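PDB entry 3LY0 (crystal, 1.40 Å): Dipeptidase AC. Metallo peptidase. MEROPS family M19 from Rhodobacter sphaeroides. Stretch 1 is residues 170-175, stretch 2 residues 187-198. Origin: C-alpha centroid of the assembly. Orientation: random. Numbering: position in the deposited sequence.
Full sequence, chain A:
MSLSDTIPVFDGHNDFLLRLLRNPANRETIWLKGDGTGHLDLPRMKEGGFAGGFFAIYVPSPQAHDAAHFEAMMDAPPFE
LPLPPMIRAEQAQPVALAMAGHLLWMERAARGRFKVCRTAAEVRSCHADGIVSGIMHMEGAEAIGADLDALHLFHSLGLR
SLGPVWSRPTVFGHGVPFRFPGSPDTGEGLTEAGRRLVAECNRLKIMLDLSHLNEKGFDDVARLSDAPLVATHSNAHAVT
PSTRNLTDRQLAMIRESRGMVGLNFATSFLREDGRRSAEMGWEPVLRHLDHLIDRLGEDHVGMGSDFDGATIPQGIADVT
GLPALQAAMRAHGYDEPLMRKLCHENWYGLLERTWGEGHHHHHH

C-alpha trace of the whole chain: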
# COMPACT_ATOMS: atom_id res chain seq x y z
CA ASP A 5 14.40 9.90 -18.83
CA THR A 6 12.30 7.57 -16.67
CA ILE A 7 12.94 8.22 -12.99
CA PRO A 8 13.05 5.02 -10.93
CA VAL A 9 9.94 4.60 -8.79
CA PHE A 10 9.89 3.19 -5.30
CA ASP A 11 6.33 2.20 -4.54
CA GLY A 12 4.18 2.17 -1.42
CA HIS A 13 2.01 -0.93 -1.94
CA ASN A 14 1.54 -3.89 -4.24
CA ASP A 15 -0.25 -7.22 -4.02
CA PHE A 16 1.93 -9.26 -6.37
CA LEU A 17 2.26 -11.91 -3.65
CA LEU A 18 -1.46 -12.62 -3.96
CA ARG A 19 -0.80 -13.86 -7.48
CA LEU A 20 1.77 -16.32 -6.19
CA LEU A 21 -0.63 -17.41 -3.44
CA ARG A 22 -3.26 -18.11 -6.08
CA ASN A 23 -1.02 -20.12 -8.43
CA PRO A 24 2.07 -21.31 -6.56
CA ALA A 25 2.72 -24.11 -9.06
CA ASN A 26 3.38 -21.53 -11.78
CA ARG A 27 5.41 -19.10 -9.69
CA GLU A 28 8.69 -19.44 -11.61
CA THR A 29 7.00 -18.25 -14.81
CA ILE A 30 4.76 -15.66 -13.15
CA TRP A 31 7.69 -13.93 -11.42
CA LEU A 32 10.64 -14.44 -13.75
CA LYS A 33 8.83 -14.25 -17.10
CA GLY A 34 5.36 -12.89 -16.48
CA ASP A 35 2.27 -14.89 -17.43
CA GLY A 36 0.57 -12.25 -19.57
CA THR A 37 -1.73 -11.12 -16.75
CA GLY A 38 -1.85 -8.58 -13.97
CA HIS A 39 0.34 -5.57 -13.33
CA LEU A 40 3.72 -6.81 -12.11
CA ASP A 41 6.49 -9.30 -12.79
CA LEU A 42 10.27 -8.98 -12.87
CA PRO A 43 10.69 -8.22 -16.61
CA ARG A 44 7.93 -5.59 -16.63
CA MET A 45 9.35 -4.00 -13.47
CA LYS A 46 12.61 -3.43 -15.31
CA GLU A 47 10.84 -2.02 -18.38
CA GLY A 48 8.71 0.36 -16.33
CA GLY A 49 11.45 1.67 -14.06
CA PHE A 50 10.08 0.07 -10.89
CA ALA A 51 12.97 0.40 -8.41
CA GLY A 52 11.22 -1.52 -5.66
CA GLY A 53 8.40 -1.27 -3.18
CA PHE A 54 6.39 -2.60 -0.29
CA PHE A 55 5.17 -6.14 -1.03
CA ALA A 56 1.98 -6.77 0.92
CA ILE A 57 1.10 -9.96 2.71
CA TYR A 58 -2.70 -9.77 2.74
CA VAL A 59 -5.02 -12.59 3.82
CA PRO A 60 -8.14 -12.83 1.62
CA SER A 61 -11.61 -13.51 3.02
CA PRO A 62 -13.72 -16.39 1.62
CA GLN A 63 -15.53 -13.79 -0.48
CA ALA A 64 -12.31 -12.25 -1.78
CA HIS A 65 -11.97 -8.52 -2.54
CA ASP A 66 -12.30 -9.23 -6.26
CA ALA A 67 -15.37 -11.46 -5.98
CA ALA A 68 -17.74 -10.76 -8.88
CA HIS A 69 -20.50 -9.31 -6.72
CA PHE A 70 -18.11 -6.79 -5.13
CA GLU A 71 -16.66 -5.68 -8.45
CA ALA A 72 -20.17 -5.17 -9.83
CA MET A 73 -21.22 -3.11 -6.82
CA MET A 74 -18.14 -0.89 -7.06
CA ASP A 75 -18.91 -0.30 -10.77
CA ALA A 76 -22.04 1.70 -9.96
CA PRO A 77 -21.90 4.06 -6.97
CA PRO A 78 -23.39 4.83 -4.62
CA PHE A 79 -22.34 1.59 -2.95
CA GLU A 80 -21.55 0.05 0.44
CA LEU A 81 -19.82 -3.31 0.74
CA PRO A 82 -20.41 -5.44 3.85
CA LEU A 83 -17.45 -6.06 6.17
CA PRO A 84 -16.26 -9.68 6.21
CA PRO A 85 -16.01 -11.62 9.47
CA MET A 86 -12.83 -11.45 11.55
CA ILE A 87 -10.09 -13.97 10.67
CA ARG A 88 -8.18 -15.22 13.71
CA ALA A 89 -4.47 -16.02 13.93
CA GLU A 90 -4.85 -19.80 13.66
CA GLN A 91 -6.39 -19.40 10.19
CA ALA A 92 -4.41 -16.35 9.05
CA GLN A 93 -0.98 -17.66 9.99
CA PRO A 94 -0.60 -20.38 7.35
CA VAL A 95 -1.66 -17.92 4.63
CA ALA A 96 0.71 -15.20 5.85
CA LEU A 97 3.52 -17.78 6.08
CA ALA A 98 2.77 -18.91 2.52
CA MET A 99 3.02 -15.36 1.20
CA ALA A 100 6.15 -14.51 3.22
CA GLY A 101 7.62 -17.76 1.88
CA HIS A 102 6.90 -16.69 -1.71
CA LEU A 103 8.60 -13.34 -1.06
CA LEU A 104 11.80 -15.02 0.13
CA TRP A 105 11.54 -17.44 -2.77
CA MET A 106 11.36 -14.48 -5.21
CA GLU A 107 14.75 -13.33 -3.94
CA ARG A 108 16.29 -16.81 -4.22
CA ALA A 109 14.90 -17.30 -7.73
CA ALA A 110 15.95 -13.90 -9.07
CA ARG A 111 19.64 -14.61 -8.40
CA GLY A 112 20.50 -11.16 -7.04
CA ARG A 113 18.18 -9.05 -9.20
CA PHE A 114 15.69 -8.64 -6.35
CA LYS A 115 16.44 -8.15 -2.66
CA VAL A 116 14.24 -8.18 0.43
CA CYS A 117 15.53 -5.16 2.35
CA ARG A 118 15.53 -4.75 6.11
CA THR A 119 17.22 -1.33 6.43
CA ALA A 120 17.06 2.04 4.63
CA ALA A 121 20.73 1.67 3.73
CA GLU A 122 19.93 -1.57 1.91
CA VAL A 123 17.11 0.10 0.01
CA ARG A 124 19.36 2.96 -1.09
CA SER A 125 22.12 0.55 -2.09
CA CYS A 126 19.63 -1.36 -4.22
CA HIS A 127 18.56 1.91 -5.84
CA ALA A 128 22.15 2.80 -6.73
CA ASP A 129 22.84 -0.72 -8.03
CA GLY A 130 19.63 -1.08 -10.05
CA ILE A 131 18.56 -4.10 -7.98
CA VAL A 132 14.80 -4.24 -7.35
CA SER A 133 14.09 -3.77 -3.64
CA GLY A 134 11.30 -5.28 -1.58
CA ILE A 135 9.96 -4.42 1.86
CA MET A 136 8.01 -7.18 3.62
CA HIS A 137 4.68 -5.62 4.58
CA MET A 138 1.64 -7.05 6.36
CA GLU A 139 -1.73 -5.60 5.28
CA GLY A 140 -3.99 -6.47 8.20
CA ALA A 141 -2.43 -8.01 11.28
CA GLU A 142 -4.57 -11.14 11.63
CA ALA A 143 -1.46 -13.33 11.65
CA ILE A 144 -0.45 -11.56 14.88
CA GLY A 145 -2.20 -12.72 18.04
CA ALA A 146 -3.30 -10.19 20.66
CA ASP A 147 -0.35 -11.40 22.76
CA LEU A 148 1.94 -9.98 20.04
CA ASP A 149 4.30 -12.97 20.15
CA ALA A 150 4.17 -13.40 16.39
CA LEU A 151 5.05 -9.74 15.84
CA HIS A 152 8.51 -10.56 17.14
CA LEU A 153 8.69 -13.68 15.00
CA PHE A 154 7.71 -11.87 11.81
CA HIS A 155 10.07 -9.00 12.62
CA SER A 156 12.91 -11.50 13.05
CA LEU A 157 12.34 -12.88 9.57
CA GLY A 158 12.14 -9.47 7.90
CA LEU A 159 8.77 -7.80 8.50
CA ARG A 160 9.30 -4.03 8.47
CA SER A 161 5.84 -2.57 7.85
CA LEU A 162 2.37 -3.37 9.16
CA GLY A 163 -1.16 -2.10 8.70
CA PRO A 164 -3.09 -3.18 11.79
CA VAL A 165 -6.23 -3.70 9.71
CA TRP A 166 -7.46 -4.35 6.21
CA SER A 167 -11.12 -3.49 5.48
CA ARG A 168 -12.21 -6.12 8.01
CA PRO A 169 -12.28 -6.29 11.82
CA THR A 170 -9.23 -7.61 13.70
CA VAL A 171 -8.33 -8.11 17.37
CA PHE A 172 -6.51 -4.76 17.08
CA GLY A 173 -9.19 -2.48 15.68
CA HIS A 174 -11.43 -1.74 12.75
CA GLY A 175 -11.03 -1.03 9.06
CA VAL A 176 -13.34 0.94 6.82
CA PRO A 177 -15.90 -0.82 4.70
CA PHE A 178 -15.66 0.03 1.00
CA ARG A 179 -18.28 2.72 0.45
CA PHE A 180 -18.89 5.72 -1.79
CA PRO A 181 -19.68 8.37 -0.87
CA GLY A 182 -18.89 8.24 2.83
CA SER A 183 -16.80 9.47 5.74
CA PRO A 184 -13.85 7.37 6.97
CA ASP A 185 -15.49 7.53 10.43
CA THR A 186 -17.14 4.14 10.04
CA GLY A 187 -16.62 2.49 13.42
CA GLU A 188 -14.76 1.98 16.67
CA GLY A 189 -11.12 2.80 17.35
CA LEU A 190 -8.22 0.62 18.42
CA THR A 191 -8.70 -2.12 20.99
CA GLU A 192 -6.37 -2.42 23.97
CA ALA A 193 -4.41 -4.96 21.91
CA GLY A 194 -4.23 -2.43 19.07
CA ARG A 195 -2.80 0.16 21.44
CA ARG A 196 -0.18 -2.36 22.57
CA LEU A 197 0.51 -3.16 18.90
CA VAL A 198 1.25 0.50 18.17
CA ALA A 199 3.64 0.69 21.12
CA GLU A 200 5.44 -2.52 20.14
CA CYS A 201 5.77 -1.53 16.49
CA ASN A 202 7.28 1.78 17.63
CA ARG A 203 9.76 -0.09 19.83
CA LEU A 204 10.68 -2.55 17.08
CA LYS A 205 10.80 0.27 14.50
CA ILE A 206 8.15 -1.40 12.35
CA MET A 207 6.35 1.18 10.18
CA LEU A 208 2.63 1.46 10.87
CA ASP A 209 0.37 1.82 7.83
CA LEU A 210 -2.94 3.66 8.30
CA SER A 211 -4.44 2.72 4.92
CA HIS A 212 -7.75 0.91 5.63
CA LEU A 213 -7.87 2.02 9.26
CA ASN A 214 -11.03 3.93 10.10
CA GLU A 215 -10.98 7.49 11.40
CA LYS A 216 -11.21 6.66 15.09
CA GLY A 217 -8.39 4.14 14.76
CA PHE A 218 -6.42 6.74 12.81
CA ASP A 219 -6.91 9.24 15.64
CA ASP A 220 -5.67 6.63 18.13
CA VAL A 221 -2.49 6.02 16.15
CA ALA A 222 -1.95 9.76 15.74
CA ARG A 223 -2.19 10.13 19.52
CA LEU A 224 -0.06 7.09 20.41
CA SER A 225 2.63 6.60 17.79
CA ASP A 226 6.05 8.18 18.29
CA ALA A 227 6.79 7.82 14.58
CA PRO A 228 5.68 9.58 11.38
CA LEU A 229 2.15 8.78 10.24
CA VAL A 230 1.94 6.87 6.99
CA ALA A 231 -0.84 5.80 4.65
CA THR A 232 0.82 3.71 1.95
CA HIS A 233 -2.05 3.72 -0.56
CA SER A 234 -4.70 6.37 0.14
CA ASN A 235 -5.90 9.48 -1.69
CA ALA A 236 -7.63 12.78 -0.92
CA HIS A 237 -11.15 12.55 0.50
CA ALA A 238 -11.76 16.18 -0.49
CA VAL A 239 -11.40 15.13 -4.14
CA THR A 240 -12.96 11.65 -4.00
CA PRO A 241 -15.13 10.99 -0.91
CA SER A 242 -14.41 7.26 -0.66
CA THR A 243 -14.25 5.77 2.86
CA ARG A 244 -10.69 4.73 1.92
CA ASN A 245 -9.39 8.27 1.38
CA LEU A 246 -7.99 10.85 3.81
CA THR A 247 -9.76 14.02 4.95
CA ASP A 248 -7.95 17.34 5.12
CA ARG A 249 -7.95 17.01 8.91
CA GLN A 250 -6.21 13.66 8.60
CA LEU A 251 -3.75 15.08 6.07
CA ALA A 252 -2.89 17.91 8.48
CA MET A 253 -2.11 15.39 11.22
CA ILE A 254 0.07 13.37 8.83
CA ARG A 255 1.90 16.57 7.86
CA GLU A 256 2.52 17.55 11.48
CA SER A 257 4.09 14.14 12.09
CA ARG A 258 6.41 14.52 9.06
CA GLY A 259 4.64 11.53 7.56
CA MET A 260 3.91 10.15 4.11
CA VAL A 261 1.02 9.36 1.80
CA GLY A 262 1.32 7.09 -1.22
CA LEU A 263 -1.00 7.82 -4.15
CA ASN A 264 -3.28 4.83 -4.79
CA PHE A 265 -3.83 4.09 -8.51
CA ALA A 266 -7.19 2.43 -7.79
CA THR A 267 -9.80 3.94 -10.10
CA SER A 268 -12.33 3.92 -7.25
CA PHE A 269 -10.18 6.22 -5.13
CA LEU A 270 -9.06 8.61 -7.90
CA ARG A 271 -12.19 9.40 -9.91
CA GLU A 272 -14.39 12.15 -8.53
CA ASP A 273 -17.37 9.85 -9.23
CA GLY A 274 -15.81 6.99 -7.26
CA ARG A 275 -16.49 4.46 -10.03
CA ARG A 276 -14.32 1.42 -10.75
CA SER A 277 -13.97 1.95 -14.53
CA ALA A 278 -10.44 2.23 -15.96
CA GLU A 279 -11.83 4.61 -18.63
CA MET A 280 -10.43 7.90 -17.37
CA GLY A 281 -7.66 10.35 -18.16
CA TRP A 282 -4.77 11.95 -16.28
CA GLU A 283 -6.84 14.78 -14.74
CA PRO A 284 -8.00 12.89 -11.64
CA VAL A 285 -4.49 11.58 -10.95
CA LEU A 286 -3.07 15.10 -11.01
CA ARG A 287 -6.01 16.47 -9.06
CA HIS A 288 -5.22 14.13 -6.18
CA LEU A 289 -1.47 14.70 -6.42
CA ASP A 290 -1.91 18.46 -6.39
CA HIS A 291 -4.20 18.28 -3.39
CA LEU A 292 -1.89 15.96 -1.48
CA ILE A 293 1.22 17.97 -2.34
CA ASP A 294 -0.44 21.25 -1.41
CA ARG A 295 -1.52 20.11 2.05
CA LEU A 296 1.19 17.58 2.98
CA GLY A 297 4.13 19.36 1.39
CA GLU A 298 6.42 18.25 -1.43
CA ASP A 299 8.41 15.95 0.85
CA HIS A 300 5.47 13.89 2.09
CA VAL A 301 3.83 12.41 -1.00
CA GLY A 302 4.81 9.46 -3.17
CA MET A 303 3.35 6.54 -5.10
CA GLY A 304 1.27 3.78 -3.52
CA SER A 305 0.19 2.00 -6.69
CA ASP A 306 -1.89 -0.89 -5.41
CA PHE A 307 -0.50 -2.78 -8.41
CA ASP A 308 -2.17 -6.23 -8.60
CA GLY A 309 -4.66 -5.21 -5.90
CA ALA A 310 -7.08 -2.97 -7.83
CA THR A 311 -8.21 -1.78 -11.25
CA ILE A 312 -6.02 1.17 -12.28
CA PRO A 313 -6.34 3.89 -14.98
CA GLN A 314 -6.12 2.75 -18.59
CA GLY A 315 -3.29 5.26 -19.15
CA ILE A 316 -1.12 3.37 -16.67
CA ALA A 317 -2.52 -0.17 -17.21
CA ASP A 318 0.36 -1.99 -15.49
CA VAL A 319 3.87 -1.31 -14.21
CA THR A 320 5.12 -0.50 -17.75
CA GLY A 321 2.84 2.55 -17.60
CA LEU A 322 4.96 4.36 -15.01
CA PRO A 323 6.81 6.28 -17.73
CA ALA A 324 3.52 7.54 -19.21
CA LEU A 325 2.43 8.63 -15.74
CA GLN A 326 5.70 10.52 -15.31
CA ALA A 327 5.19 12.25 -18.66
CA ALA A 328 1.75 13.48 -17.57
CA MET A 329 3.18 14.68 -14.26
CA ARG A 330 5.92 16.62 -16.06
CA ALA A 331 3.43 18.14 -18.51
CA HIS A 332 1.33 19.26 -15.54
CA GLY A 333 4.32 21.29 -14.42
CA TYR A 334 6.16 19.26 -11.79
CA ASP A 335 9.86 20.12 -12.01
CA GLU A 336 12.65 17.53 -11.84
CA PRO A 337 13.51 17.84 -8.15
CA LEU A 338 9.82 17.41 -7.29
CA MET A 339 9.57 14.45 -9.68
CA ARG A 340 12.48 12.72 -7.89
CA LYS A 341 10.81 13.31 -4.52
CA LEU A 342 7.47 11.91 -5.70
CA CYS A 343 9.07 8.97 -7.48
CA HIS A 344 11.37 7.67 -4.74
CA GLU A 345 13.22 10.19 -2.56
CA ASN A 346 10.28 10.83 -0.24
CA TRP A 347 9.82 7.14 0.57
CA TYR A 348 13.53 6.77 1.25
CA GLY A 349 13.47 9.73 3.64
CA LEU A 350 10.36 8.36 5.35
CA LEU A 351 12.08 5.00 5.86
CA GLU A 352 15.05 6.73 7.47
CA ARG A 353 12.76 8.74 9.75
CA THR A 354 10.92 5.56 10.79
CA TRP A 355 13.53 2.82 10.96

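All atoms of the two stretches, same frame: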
# COMPACT_ATOMS: atom_id res chain seq x y z
N THR A 170 -10.29 -6.77 13.14
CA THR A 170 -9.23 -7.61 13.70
C THR A 170 -9.26 -7.47 15.22
O THR A 170 -10.00 -6.65 15.76
CB THR A 170 -7.84 -7.19 13.22
OG1 THR A 170 -7.46 -5.96 13.85
CG2 THR A 170 -7.79 -7.05 11.70
N VAL A 171 -8.44 -8.26 15.92
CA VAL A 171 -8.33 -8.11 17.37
C VAL A 171 -7.73 -6.76 17.77
O VAL A 171 -7.71 -6.42 18.95
CB VAL A 171 -7.50 -9.25 18.01
CG1 VAL A 171 -8.17 -10.59 17.77
CG2 VAL A 171 -6.07 -9.26 17.48
N PHE A 172 -7.26 -5.99 16.80
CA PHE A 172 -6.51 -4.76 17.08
C PHE A 172 -7.33 -3.50 16.82
O PHE A 172 -6.95 -2.42 17.27
CB PHE A 172 -5.23 -4.71 16.23
CG PHE A 172 -4.32 -5.87 16.47
CD1 PHE A 172 -3.67 -5.99 17.69
CD2 PHE A 172 -4.12 -6.83 15.50
CE1 PHE A 172 -2.84 -7.07 17.94
CE2 PHE A 172 -3.30 -7.92 15.75
CZ PHE A 172 -2.65 -8.03 16.97
N GLY A 173 -8.43 -3.64 16.10
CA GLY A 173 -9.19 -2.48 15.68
C GLY A 173 -9.98 -2.76 14.43
O GLY A 173 -10.20 -3.91 14.05
N HIS A 174 -10.42 -1.67 13.80
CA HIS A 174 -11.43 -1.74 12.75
C HIS A 174 -11.05 -0.98 11.50
O HIS A 174 -10.59 0.16 11.57
CB HIS A 174 -12.76 -1.25 13.30
CG HIS A 174 -13.22 -2.01 14.50
ND1 HIS A 174 -13.92 -3.18 14.41
CD2 HIS A 174 -13.00 -1.80 15.82
CE1 HIS A 174 -14.15 -3.65 15.62
NE2 HIS A 174 -13.60 -2.83 16.50
N GLY A 175 -11.26 -1.64 10.36
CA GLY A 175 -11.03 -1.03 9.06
C GLY A 175 -12.31 -0.50 8.45
O GLY A 175 -13.42 -0.87 8.84
N GLY A 187 -16.53 3.37 12.26
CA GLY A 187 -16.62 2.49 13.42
C GLY A 187 -15.71 2.80 14.58
O GLY A 187 -15.18 3.91 14.72
N GLU A 188 -15.50 1.80 15.44
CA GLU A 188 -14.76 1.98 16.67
C GLU A 188 -13.25 2.08 16.45
O GLU A 188 -12.73 1.65 15.41
CB GLU A 188 -15.04 0.82 17.63
CG GLU A 188 -16.49 0.70 18.05
CD GLU A 188 -16.74 -0.50 18.95
OE1 GLU A 188 -17.90 -0.69 19.38
OE2 GLU A 188 -15.78 -1.26 19.23
N GLY A 189 -12.56 2.66 17.42
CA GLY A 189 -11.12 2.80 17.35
C GLY A 189 -10.36 1.54 17.73
O GLY A 189 -10.90 0.44 17.71
N LEU A 190 -9.09 1.73 18.06
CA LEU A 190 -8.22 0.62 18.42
C LEU A 190 -8.70 -0.05 19.70
O LEU A 190 -9.25 0.60 20.59
CB LEU A 190 -6.79 1.09 18.64
CG LEU A 190 -6.09 1.69 17.42
CD1 LEU A 190 -4.65 2.01 17.77
CD2 LEU A 190 -6.18 0.74 16.22
N THR A 191 -8.50 -1.36 19.76
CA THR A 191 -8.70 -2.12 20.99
C THR A 191 -7.47 -1.95 21.88
O THR A 191 -6.47 -1.36 21.47
CB THR A 191 -8.85 -3.60 20.69
OG1 THR A 191 -7.62 -4.08 20.12
CG2 THR A 191 -9.99 -3.86 19.71
N GLU A 192 -7.52 -2.49 23.09
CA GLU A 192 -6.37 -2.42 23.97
C GLU A 192 -5.18 -3.12 23.29
O GLU A 192 -4.05 -2.63 23.35
CB GLU A 192 -6.70 -3.04 25.33
CG GLU A 192 -5.68 -2.70 26.42
CD GLU A 192 -4.54 -3.70 26.49
OE1 GLU A 192 -4.73 -4.84 26.01
OE2 GLU A 192 -3.47 -3.34 27.03
N ALA A 193 -5.45 -4.24 22.64
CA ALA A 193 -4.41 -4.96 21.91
C ALA A 193 -3.82 -4.10 20.79
O ALA A 193 -2.61 -4.11 20.57
CB ALA A 193 -4.95 -6.26 21.35
N GLY A 194 -4.68 -3.35 20.10
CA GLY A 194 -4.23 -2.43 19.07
C GLY A 194 -3.32 -1.34 19.62
O GLY A 194 -2.33 -0.95 18.99
N ARG A 195 -3.65 -0.83 20.80
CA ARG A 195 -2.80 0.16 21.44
C ARG A 195 -1.44 -0.45 21.79
O ARG A 195 -0.40 0.16 21.56
CB ARG A 195 -3.50 0.75 22.68
CG ARG A 195 -4.78 1.49 22.32
CD ARG A 195 -5.32 2.35 23.46
NE ARG A 195 -5.90 1.57 24.55
CZ ARG A 195 -7.15 1.11 24.56
NH1 ARG A 195 -7.96 1.33 23.54
NH2 ARG A 195 -7.59 0.41 25.61
N ARG A 196 -1.44 -1.67 22.32
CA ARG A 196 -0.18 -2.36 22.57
C ARG A 196 0.60 -2.63 21.28
O ARG A 196 1.83 -2.53 21.27
CB ARG A 196 -0.40 -3.66 23.35
CG ARG A 196 -0.77 -3.42 24.81
CD ARG A 196 -0.87 -4.72 25.61
NE ARG A 196 -2.03 -5.52 25.23
CZ ARG A 196 -1.97 -6.62 24.50
NH1 ARG A 196 -0.80 -7.06 24.05
NH2 ARG A 196 -3.07 -7.29 24.20
N LEU A 197 -0.11 -2.96 20.21
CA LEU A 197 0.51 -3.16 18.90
C LEU A 197 1.23 -1.91 18.40
O LEU A 197 2.35 -1.99 17.88
CB LEU A 197 -0.52 -3.64 17.89
CG LEU A 197 -0.00 -3.86 16.46
CD1 LEU A 197 0.96 -5.04 16.40
CD2 LEU A 197 -1.17 -4.08 15.54
N VAL A 198 0.60 -0.75 18.55
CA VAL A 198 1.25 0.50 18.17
C VAL A 198 2.55 0.70 18.96
O VAL A 198 3.59 1.00 18.39
CB VAL A 198 0.32 1.72 18.38
CG1 VAL A 198 1.09 3.03 18.24
CG2 VAL A 198 -0.85 1.66 17.42
O HOH W 1 -10.12 1.09 14.48

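Stretch 1 is irregular and folds at Thr-170 to Gly-173 into a type I turn; stretch 2 runs as a loop into a helix that begins at Glu-192. The turn sits against the helix start, with the CA atoms of Phe-172 and Gly-194 3.8 Å apart and those of Gly-173 and Leu-190 4.2 Å apart. Together the stretches bury 446 Å².

Two direct hydrogen bonds join them, both centred on Thr-191, the N-cap residue. Its backbone N donates to Phe-172 O (3.1 Å, N-H...O angle 160°), and its OG1 donates to Val-171 O at 2.6 Å. The same OG1 accepts from Gly-194 N (3.0 Å, 158°), so one hydroxyl caps the helix and ties it to the turn. Within the turn, Phe-172 N donates to Thr-170 OG1 (3.0 Å), and Thr-170 N to Gly-173 O (3.0 Å).

Phe-172 O also receives CA-H...O contacts from Gly-194 CA (3.3 Å) and Leu-190 CA (3.5 Å). This approach depends on glycine at 194: an ideal CB there would lie 2.0 Å from Phe-172 O, a clash. Gly-173, at phi/psi 154/-163, has a backbone conformation that itself calls for glycine.

Apolar packing centres on the Phe-172 ring. Leu-197 CD2 lies over one face, 3.9 Å from the ring centroid and 17° off the normal, a CH-pi geometry. Ala-193 adds a methyl contact, its CB 3.9 Å from Phe-172 CD1, while its carbonyl O approaches the ring edge, 3.6 Å from the same CD1.

Further along, His-174 points its CB toward stretch 2, and its CD2 lies 3.6 Å from Gly-189 O, at the ring edge. Water 1 bridges the backbones here, accepting from His-174 N (2.9 Å) and donating to Glu-188 O (2.8 Å).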